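Long-range contacts in 1H-3-hydroxy-4-oxoquinoline 2,4-dioxygenase (Pseudomonas putida, PDB 3IBT), which cleaves the heterocyclic ring of 3-hydroxy-1H-quinolin-4-one with O2, releasing N-formylanthranilate and carbon monoxide without any cofactor, on an alpha/beta-hydrolase fold: residues A[114-120]-A[206-212]; A[121-125]-A[193-199]; A[74-78]-A[103-108]. Numbering follows the deposited sequence.

In the fold
From the N terminus, contact 3 comes first: helix 70-83 passes into strand 89-94, and the chain returns through helix 97-107 to pack 103-108 against 74-78. After this loop has closed, strand 115-119 opens contact 1, and the next residues, 121-125, open contact 2. The chain then makes a long, largely helical excursion without strands. Contact 2 closes it at 193-199 and contact 1 at 206-212, so contact 2 is nested within contact 1. Links between them include Trp-121 N to His-210 NE2 (contacts 2 and 1), Cys-105 on Thr-116 (contacts 3 and 1), and the Arg-198 to Glu-106 salt bridge (contacts 2 and 3).

Contact 1: A[114-120]-A[206-212]; sequences PKTIIID and PEICHIY. Unlike the reference sequence in segment 114-120: Ile-118 (reference Val).
Strands 115-119 and 207-212 run parallel, axes 4.7 Å apart and crossing at -22°, Lys-115 opposite Glu-207, Ile-119 opposite Ile-211. Six backbone hydrogen bonds alternate, respectively: Thr-116, Ile-118 and Asp-120 N give to Glu-207, Cys-209 and Ile-211 O (3.1, 3.0 and 2.7 Å); Glu-207, Cys-209 and Ile-211 N give to Pro-114, Thr-116 and Ile-118 O (3.0, 3.2 and 3.0 Å). Ile-118, chi1 p, brings CD1 to 3.5 Å from Ile-208 CG2. Lys-115 NZ is hydrogen-bonded to Phe-261 O, Thr-116 OG1 to Asn-101 OD1, Glu-207 OE1 to His-235 NE2, His-210 ND1 to Gln-224 NE2; His-210 NE2 accepts from Trp-121 N. Left-handed Asp-120 (54/50) accepts from Ser-213 N and Gln-214 N at OD1; its OD2 is weakly hydrogen-bonded to His-244 ND1, the active-site histidine whose basicity it probably raises, as in alpha/beta hydrolases. Outward, backbone hydrogen bonds join Ile-117 to Met-91 and Ser-93, Ile-119 to Ser-95, Ile-208 to Trp-233, His-210 to His-235. Helix 251-261 packs on the Ile-117 and Cys-209 face, helix 97-107 on that of Thr-116 and Ile-118.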
loop_
_atom_site.group_PDB
_atom_site.type_symbol
_atom_site.label_atom_id
_atom_site.label_comp_id
_atom_site.label_asym_id
_atom_site.label_seq_id
_atom_site.Cartn_x
_atom_site.Cartn_y
_atom_site.Cartn_z
ATOM N N PRO A 114 7.066 1.944 -16.377
ATOM C CA PRO A 114 8.505 1.852 -16.085
ATOM C C PRO A 114 8.928 2.275 -14.669
ATOM O O PRO A 114 10.120 2.242 -14.372
ATOM C CB PRO A 114 9.132 2.792 -17.137
ATOM C CG PRO A 114 8.045 3.772 -17.503
ATOM C CD PRO A 114 6.718 3.154 -17.160
ATOM N N LYS A 115 7.964 2.686 -13.838
ATOM C CA LYS A 115 8.198 3.225 -12.494
ATOM C C LYS A 115 7.034 3.005 -11.565
ATOM O O LYS A 115 5.861 3.051 -11.964
ATOM C CB LYS A 115 8.396 4.708 -12.533
ATOM C CG LYS A 115 9.668 5.139 -13.121
ATOM C CD LYS A 115 9.998 6.555 -12.675
ATOM C CE LYS A 115 10.690 7.343 -13.770
ATOM N NZ LYS A 115 11.259 8.607 -13.187
ATOM N N THR A 116 7.347 2.830 -10.290
ATOM C CA THR A 116 6.296 2.587 -9.311
ATOM C C THR A 116 6.778 3.000 -7.911
ATOM O O THR A 116 7.985 3.123 -7.680
ATOM C CB THR A 116 5.874 1.115 -9.398
ATOM O OG1 THR A 116 4.681 0.892 -8.643
ATOM C CG2 THR A 116 6.993 0.207 -8.911
ATOM N N ILE A 117 5.869 3.268 -6.980
ATOM C CA ILE A 117 6.306 3.661 -5.651
ATOM C C ILE A 117 5.584 2.834 -4.662
ATOM O O ILE A 117 4.421 2.521 -4.804
ATOM C CB ILE A 117 5.938 5.102 -5.348
ATOM C CG1 ILE A 117 6.662 6.039 -6.319
ATOM C CG2 ILE A 117 6.191 5.430 -3.850
ATOM C CD1 ILE A 117 6.442 7.424 -6.085
ATOM N N ILE A 118 6.294 2.513 -3.621
ATOM C CA ILE A 118 5.765 1.753 -2.513
ATOM C C ILE A 118 6.114 2.496 -1.235
ATOM O O ILE A 118 7.131 3.179 -1.170
ATOM C CB ILE A 118 6.382 0.375 -2.500
ATOM C CG1 ILE A 118 7.899 0.489 -2.744
ATOM C CG2 ILE A 118 5.735 -0.492 -3.576
ATOM C CD1 ILE A 118 8.555 -0.809 -2.964
ATOM N N ILE A 119 5.268 2.384 -0.232
ATOM C CA ILE A 119 5.439 3.166 0.967
ATOM C C ILE A 119 5.375 2.228 2.168
ATOM O O ILE A 119 4.394 1.518 2.359
ATOM C CB ILE A 119 4.367 4.257 1.077
ATOM C CG1 ILE A 119 4.471 5.202 -0.116
ATOM C CG2 ILE A 119 4.501 5.016 2.371
ATOM C CD1 ILE A 119 3.458 6.287 -0.131
ATOM N N ASP A 120 6.426 2.202 2.970
ATOM C CA ASP A 120 6.359 1.517 4.232
ATOM C C ASP A 120 5.917 0.083 4.119
ATOM O O ASP A 120 5.025 -0.365 4.845
ATOM C CB ASP A 120 5.526 2.262 5.271
ATOM C CG ASP A 120 6.278 2.360 6.598
ATOM O OD1 ASP A 120 6.697 3.486 6.941
ATOM O OD2 ASP A 120 6.541 1.306 7.263
ATOM N N PRO A 206 11.192 -2.212 -13.153
ATOM C CA PRO A 206 10.977 -0.769 -13.171
ATOM C C PRO A 206 11.921 -0.097 -12.223
ATOM O O PRO A 206 12.527 -0.765 -11.382
ATOM C CB PRO A 206 9.568 -0.611 -12.597
ATOM C CG PRO A 206 9.305 -1.830 -11.882
ATOM C CD PRO A 206 10.062 -2.928 -12.550
ATOM N N GLU A 207 12.018 1.220 -12.317
ATOM C CA GLU A 207 12.594 1.970 -11.218
ATOM C C GLU A 207 11.542 1.946 -10.091
ATOM O O GLU A 207 10.355 2.281 -10.306
ATOM C CB GLU A 207 12.996 3.365 -11.668
ATOM C CG GLU A 207 13.886 3.348 -12.928
ATOM C CD GLU A 207 15.337 2.850 -12.688
ATOM O OE1 GLU A 207 16.153 3.661 -12.213
ATOM O OE2 GLU A 207 15.682 1.674 -13.008
ATOM N N ILE A 208 11.970 1.454 -8.928
ATOM C CA ILE A 208 11.108 1.316 -7.746
ATOM C C ILE A 208 11.628 2.222 -6.636
ATOM O O ILE A 208 12.825 2.184 -6.296
ATOM C CB ILE A 208 11.055 -0.142 -7.228
ATOM C CG1 ILE A 208 10.847 -1.099 -8.412
ATOM C CG2 ILE A 208 9.946 -0.299 -6.168
ATOM C CD1 ILE A 208 10.789 -2.567 -8.047
ATOM N N CYS A 209 10.743 3.044 -6.081
ATOM C CA CYS A 209 11.126 3.953 -5.020
ATOM C C CYS A 209 10.350 3.566 -3.791
ATOM O O CYS A 209 9.119 3.537 -3.831
ATOM C CB CYS A 209 10.792 5.379 -5.419
ATOM S SG CYS A 209 11.010 6.629 -4.135
ATOM N N HIS A 210 11.073 3.238 -2.722
ATOM C CA HIS A 210 10.494 2.917 -1.414
ATOM C C HIS A 210 10.599 4.085 -0.446
ATOM O O HIS A 210 11.707 4.411 0.025
ATOM C CB HIS A 210 11.205 1.706 -0.780
ATOM C CG HIS A 210 10.521 1.197 0.458
ATOM N ND1 HIS A 210 11.210 0.726 1.553
ATOM C CD2 HIS A 210 9.200 1.109 0.778
ATOM C CE1 HIS A 210 10.349 0.344 2.486
ATOM N NE2 HIS A 210 9.119 0.571 2.042
ATOM N N ILE A 211 9.450 4.692 -0.151
ATOM C CA ILE A 211 9.310 5.730 0.886
ATOM C C ILE A 211 8.896 5.079 2.199
ATOM O O ILE A 211 8.070 4.198 2.213
ATOM C CB ILE A 211 8.239 6.760 0.489
ATOM C CG1 ILE A 211 8.634 7.482 -0.809
ATOM C CG2 ILE A 211 8.076 7.800 1.559
ATOM C CD1 ILE A 211 7.447 8.148 -1.531
ATOM N N TYR A 212 9.455 5.477 3.316
ATOM C CA TYR A 212 9.242 4.699 4.532
ATOM C C TYR A 212 9.864 5.366 5.741
ATOM O O TYR A 212 10.956 6.004 5.642
ATOM C CB TYR A 212 9.868 3.331 4.361
ATOM C CG TYR A 212 11.359 3.373 4.568
ATOM C CD1 TYR A 212 11.912 3.093 5.805
ATOM C CD2 TYR A 212 12.218 3.737 3.538
ATOM C CE1 TYR A 212 13.296 3.165 6.015
ATOM C CE2 TYR A 212 13.609 3.786 3.738
ATOM C CZ TYR A 212 14.134 3.510 4.986
ATOM O OH TYR A 212 15.483 3.571 5.223
#

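Contact 2: A[121-125]-A[193-199]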
loop_
_atom_site.group_PDB
_atom_site.type_symbol
_atom_site.label_atom_id
_atom_site.label_comp_id
_atom_site.label_asym_id
_atom_site.label_seq_id
_atom_site.Cartn_x
_atom_site.Cartn_y
_atom_site.Cartn_z
ATOM N N TRP A 121 6.581 -0.615 3.200
ATOM C CA TRP A 121 6.495 -2.044 2.984
ATOM C C TRP A 121 7.699 -2.675 3.672
ATOM O O TRP A 121 8.855 -2.317 3.352
ATOM C CB TRP A 121 6.727 -2.255 1.518
ATOM C CG TRP A 121 6.265 -3.541 1.005
ATOM C CD1 TRP A 121 5.446 -4.421 1.618
ATOM C CD2 TRP A 121 6.542 -4.071 -0.282
ATOM N NE1 TRP A 121 5.213 -5.472 0.807
ATOM C CE2 TRP A 121 5.857 -5.279 -0.380
ATOM C CE3 TRP A 121 7.316 -3.633 -1.367
ATOM C CZ2 TRP A 121 5.899 -6.081 -1.528
ATOM C CZ3 TRP A 121 7.354 -4.422 -2.531
ATOM C CH2 TRP A 121 6.640 -5.634 -2.596
ATOM N N LEU A 122 7.438 -3.615 4.588
ATOM C CA LEU A 122 8.485 -4.253 5.371
ATOM C C LEU A 122 9.291 -5.214 4.504
ATOM O O LEU A 122 8.841 -6.316 4.157
ATOM C CB LEU A 122 7.870 -4.947 6.590
ATOM C CG LEU A 122 8.758 -5.733 7.552
ATOM C CD1 LEU A 122 9.673 -4.846 8.399
ATOM C CD2 LEU A 122 7.865 -6.594 8.421
ATOM N N LEU A 123 10.491 -4.774 4.148
ATOM C CA LEU A 123 11.236 -5.454 3.113
ATOM C C LEU A 123 11.730 -6.830 3.541
ATOM O O LEU A 123 12.060 -7.679 2.686
ATOM C CB LEU A 123 12.388 -4.600 2.639
ATOM C CG LEU A 123 11.915 -3.314 2.009
ATOM C CD1 LEU A 123 13.126 -2.461 1.725
ATOM C CD2 LEU A 123 11.103 -3.505 0.745
ATOM N N GLN A 124 11.721 -7.095 4.847
ATOM C CA GLN A 124 12.243 -8.336 5.316
ATOM C C GLN A 124 11.480 -8.758 6.575
ATOM O O GLN A 124 11.408 -7.985 7.534
ATOM C CB GLN A 124 13.690 -8.064 5.606
ATOM C CG GLN A 124 14.521 -9.277 5.592
ATOM C CD GLN A 124 15.820 -9.029 4.856
ATOM O OE1 GLN A 124 15.820 -8.967 3.606
ATOM N NE2 GLN A 124 16.941 -8.898 5.612
ATOM N N PRO A 125 10.915 -9.988 6.606
ATOM C CA PRO A 125 10.094 -10.344 7.770
ATOM C C PRO A 125 10.995 -10.607 8.947
ATOM O O PRO A 125 12.189 -10.771 8.739
ATOM C CB PRO A 125 9.402 -11.657 7.341
ATOM C CG PRO A 125 10.284 -12.255 6.318
ATOM C CD PRO A 125 11.026 -11.113 5.649
ATOM N N GLY A 193 9.310 -15.045 0.002
ATOM C CA GLY A 193 10.344 -14.908 1.019
ATOM C C GLY A 193 10.236 -13.503 1.562
ATOM O O GLY A 193 10.031 -13.328 2.759
ATOM N N SER A 194 10.339 -12.491 0.696
ATOM C CA SER A 194 10.305 -11.126 1.147
ATOM C C SER A 194 9.970 -10.266 -0.024
ATOM O O SER A 194 10.216 -10.647 -1.168
ATOM C CB SER A 194 11.711 -10.725 1.597
ATOM O OG SER A 194 12.569 -10.791 0.475
ATOM N N PRO A 195 9.454 -9.063 0.240
ATOM C CA PRO A 195 9.421 -8.042 -0.785
ATOM C C PRO A 195 10.705 -7.958 -1.598
ATOM O O PRO A 195 10.638 -7.882 -2.806
ATOM C CB PRO A 195 9.237 -6.791 0.007
ATOM C CG PRO A 195 8.444 -7.196 1.126
ATOM C CD PRO A 195 8.844 -8.592 1.488
ATOM N N LEU A 196 11.875 -7.970 -0.978
ATOM C CA LEU A 196 13.110 -7.894 -1.771
ATOM C C LEU A 196 13.283 -9.018 -2.813
ATOM O O LEU A 196 13.741 -8.756 -3.935
ATOM C CB LEU A 196 14.339 -7.843 -0.874
ATOM C CG LEU A 196 14.468 -6.504 -0.160
ATOM C CD1 LEU A 196 15.244 -6.786 1.139
ATOM C CD2 LEU A 196 15.122 -5.419 -1.074
ATOM N N ASP A 197 12.947 -10.253 -2.435
ATOM C CA ASP A 197 13.008 -11.382 -3.353
ATOM C C ASP A 197 11.938 -11.264 -4.397
ATOM O O ASP A 197 12.181 -11.501 -5.571
ATOM C CB ASP A 197 12.805 -12.697 -2.611
ATOM C CG ASP A 197 13.966 -13.038 -1.698
ATOM O OD1 ASP A 197 14.820 -12.170 -1.464
ATOM O OD2 ASP A 197 14.046 -14.190 -1.215
ATOM N N ARG A 198 10.729 -10.928 -3.976
ATOM C CA ARG A 198 9.678 -10.650 -4.945
ATOM C C ARG A 198 10.214 -9.788 -6.106
ATOM O O ARG A 198 10.178 -10.212 -7.265
ATOM C CB ARG A 198 8.492 -9.977 -4.240
ATOM C CG ARG A 198 7.392 -9.513 -5.125
ATOM C CD ARG A 198 7.010 -10.588 -6.057
ATOM N NE ARG A 198 5.729 -10.347 -6.717
ATOM C CZ ARG A 198 5.547 -10.537 -8.017
ATOM N NH1 ARG A 198 4.357 -10.329 -8.572
ATOM N NH2 ARG A 198 6.573 -10.934 -8.767
HETATM N N MSE A 199 10.757 -8.619 -5.759
HETATM C CA MSE A 199 11.178 -7.592 -6.699
HETATM C C MSE A 199 12.347 -8.074 -7.531
HETATM O O MSE A 199 12.372 -7.919 -8.765
HETATM C CB MSE A 199 11.525 -6.281 -5.959
HETATM C CG MSE A 199 10.300 -5.535 -5.387
HETATM SE SE MSE A 199 10.589 -3.804 -4.393
HETATM C CE MSE A 199 11.502 -4.458 -2.739
#
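Pro-195, the first residue of helix 195-200, is the bump here, and the loop 121-125 supplies the hollow. The CB-CG edge of the tilted Pro-195 ring presses on the indole face of Trp-121, CB 3.6 Å from the centroid of the six-membered ring and 5° off the normal, a CH-pi contact; the wall beside it is backbone, Leu-122 O lying 3.2 Å from Pro-195 CG. Leu-123 fits in turn against the helix: its CD2 sits 3.9 Å from Pro-195 CB and 3.6 Å from Met-199 CE, while its CB meets Leu-196 CD1 at 3.9 Å. The selenium of Met-199, a selenomethionine, reaches the far end of the indole, SE 3.8 Å from Trp-121 CZ3, an oblique Met-aromatic contact. Gly-193, with positive phi, ends helix 175-192, and Ser-194 N-caps the next, its OG accepting from Asp-197 N at 3.0 Å. Trp-99 of helix 97-107 closes on Trp-121 edge-to-face. No hydrogen bond crosses between the segments; even Leu-123 O meets carbon, Ser-194 CB at 3.3 Å. Leu-122 O and Leu-123 N hydrogen-bond outside them, to the hydroxyls of Tyr-189 and Tyr-220, so the fit of loop to helix depends on apolar and aromatic shape.

Contact 3: A[74-78]-A[103-108]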
loop_
_atom_site.group_PDB
_atom_site.type_symbol
_atom_site.label_atom_id
_atom_site.label_comp_id
_atom_site.label_asym_id
_atom_site.label_seq_id
_atom_site.Cartn_x
_atom_site.Cartn_y
_atom_site.Cartn_z
ATOM N N ALA A 74 -5.244 -7.318 -7.481
ATOM C CA ALA A 74 -4.609 -7.057 -8.779
ATOM C C ALA A 74 -5.592 -7.094 -9.943
ATOM O O ALA A 74 -5.629 -6.187 -10.794
ATOM C CB ALA A 74 -3.566 -8.101 -9.037
ATOM N N GLN A 75 -6.357 -8.174 -10.007
ATOM C CA GLN A 75 -7.283 -8.351 -11.083
ATOM C C GLN A 75 -8.336 -7.229 -11.101
ATOM O O GLN A 75 -8.648 -6.673 -12.159
ATOM C CB GLN A 75 -7.921 -9.729 -10.963
ATOM C CG GLN A 75 -6.971 -10.838 -11.348
ATOM C CD GLN A 75 -6.674 -10.794 -12.828
ATOM O OE1 GLN A 75 -7.597 -11.169 -13.678
ATOM N NE2 GLN A 75 -5.394 -10.299 -13.166
ATOM N N ASP A 76 -8.865 -6.921 -9.915
ATOM C CA ASP A 76 -9.665 -5.725 -9.669
ATOM C C ASP A 76 -9.097 -4.497 -10.402
ATOM O O ASP A 76 -9.724 -3.946 -11.324
ATOM C CB ASP A 76 -9.726 -5.447 -8.151
ATOM C CG ASP A 76 -10.477 -6.524 -7.382
ATOM O OD1 ASP A 76 -11.141 -7.479 -8.251
ATOM O OD2 ASP A 76 -10.498 -6.376 -6.002
ATOM N N LEU A 77 -7.906 -4.091 -9.991
ATOM C CA LEU A 77 -7.295 -2.910 -10.530
ATOM C C LEU A 77 -7.069 -2.982 -12.047
ATOM O O LEU A 77 -7.085 -1.945 -12.716
ATOM C CB LEU A 77 -5.968 -2.646 -9.809
ATOM C CG LEU A 77 -5.548 -1.210 -9.497
ATOM C CD1 LEU A 77 -4.091 -1.283 -9.196
ATOM C CD2 LEU A 77 -5.776 -0.205 -10.620
ATOM N N LEU A 78 -6.823 -4.179 -12.581
ATOM C CA LEU A 78 -6.608 -4.334 -14.024
ATOM C C LEU A 78 -7.921 -4.151 -14.835
ATOM O O LEU A 78 -7.949 -3.619 -15.964
ATOM C CB LEU A 78 -5.978 -5.689 -14.314
ATOM C CG LEU A 78 -4.515 -5.900 -13.930
ATOM C CD1 LEU A 78 -4.179 -7.349 -14.187
ATOM C CD2 LEU A 78 -3.578 -5.028 -14.715
ATOM N N ASP A 103 2.596 -6.878 -8.523
ATOM C CA ASP A 103 1.915 -7.848 -9.377
ATOM C C ASP A 103 1.528 -7.190 -10.706
ATOM O O ASP A 103 1.640 -7.788 -11.786
ATOM C CB ASP A 103 0.670 -8.419 -8.696
ATOM C CG ASP A 103 0.306 -9.817 -9.219
ATOM O OD1 ASP A 103 1.229 -10.656 -9.360
ATOM O OD2 ASP A 103 -0.887 -10.104 -9.487
ATOM N N VAL A 104 1.097 -5.938 -10.621
ATOM C CA VAL A 104 0.592 -5.266 -11.796
ATOM C C VAL A 104 1.775 -4.869 -12.651
ATOM O O VAL A 104 1.729 -5.030 -13.862
ATOM C CB VAL A 104 -0.308 -4.102 -11.428
ATOM C CG1 VAL A 104 -0.569 -3.242 -12.623
ATOM C CG2 VAL A 104 -1.597 -4.627 -10.852
ATOM N N CYS A 105 2.851 -4.415 -12.020
ATOM C CA CYS A 105 4.068 -4.124 -12.768
ATOM C C CYS A 105 4.533 -5.352 -13.509
ATOM O O CYS A 105 5.169 -5.243 -14.553
ATOM C CB CYS A 105 5.179 -3.648 -11.855
ATOM S SG CYS A 105 5.037 -1.922 -11.345
ATOM N N GLU A 106 4.206 -6.522 -12.959
ATOM C CA GLU A 106 4.598 -7.793 -13.564
ATOM C C GLU A 106 3.581 -8.268 -14.595
ATOM O O GLU A 106 3.967 -8.911 -15.575
ATOM C CB GLU A 106 4.810 -8.883 -12.505
ATOM C CG GLU A 106 5.618 -10.121 -12.994
ATOM C CD GLU A 106 5.456 -11.373 -12.105
ATOM O OE1 GLU A 106 5.046 -11.225 -10.932
ATOM O OE2 GLU A 106 5.747 -12.511 -12.564
ATOM N N GLN A 107 2.295 -7.964 -14.373
ATOM C CA GLN A 107 1.224 -8.428 -15.271
ATOM C C GLN A 107 1.229 -7.631 -16.556
ATOM O O GLN A 107 1.307 -8.206 -17.629
ATOM C CB GLN A 107 -0.156 -8.424 -14.594
ATOM C CG GLN A 107 -0.454 -9.689 -13.720
ATOM C CD GLN A 107 -1.963 -9.929 -13.459
ATOM O OE1 GLN A 107 -2.395 -10.081 -12.307
ATOM N NE2 GLN A 107 -2.759 -9.956 -14.535
ATOM N N LEU A 108 1.160 -6.310 -16.433
ATOM C CA LEU A 108 1.431 -5.362 -17.531
ATOM C C LEU A 108 2.933 -5.268 -17.827
ATOM O O LEU A 108 3.742 -5.879 -17.110
ATOM C CB LEU A 108 0.941 -3.989 -17.116
ATOM C CG LEU A 108 -0.545 -3.601 -17.154
ATOM C CD1 LEU A 108 -1.540 -4.703 -16.749
ATOM C CD2 LEU A 108 -0.709 -2.391 -16.259
#
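This is a helix-helix packing contact on one face of the central sheet, between helix 70-83, which precedes strand 89-94, and helix 97-107, which follows it. The short segments cross at -59° with their axes 10.3 Å apart. They come nearest at Ala-74 and Val-104, whose CA atoms are 6.3 Å apart; the small alanine side chain leaves room, its CB 4.4 Å from Val-104 CG2. Val-104 is also approached by Leu-77, CD1 to Val-104 CG2 4.5 Å, and by Leu-78, CD2 to Val-104 CG1 4.1 Å. Toward the sheet Leu-77 and Val-104 both reach Met-91 of strand 89-94, so the two helices share a floor. The solvent-side edge is polar. Gln-75 NE2 makes a weak hydrogen bond to Gln-107 OE1 (3.1 Å), yet Gln-75 NE2 also faces Gln-107 NE2 at 3.0 Å, and Asp-103 OD2 faces Gln-107 OE1 at 3.2 Å; two donors and two acceptors so close leave the modelled orientation of the Gln-107 amide open to doubt. Glu-106 turns away to a salt bridge with Arg-198. Two neighbouring helices on one sheet face fit the alpha/beta-hydrolase fold; helix 97-107 is the crossover of a beta-alpha-beta unit, and Thr-94, ending strand 89-94, and Ser-95, in the turn, both substrate-binding by similarity, probably sit at the nucleophile-elbow position.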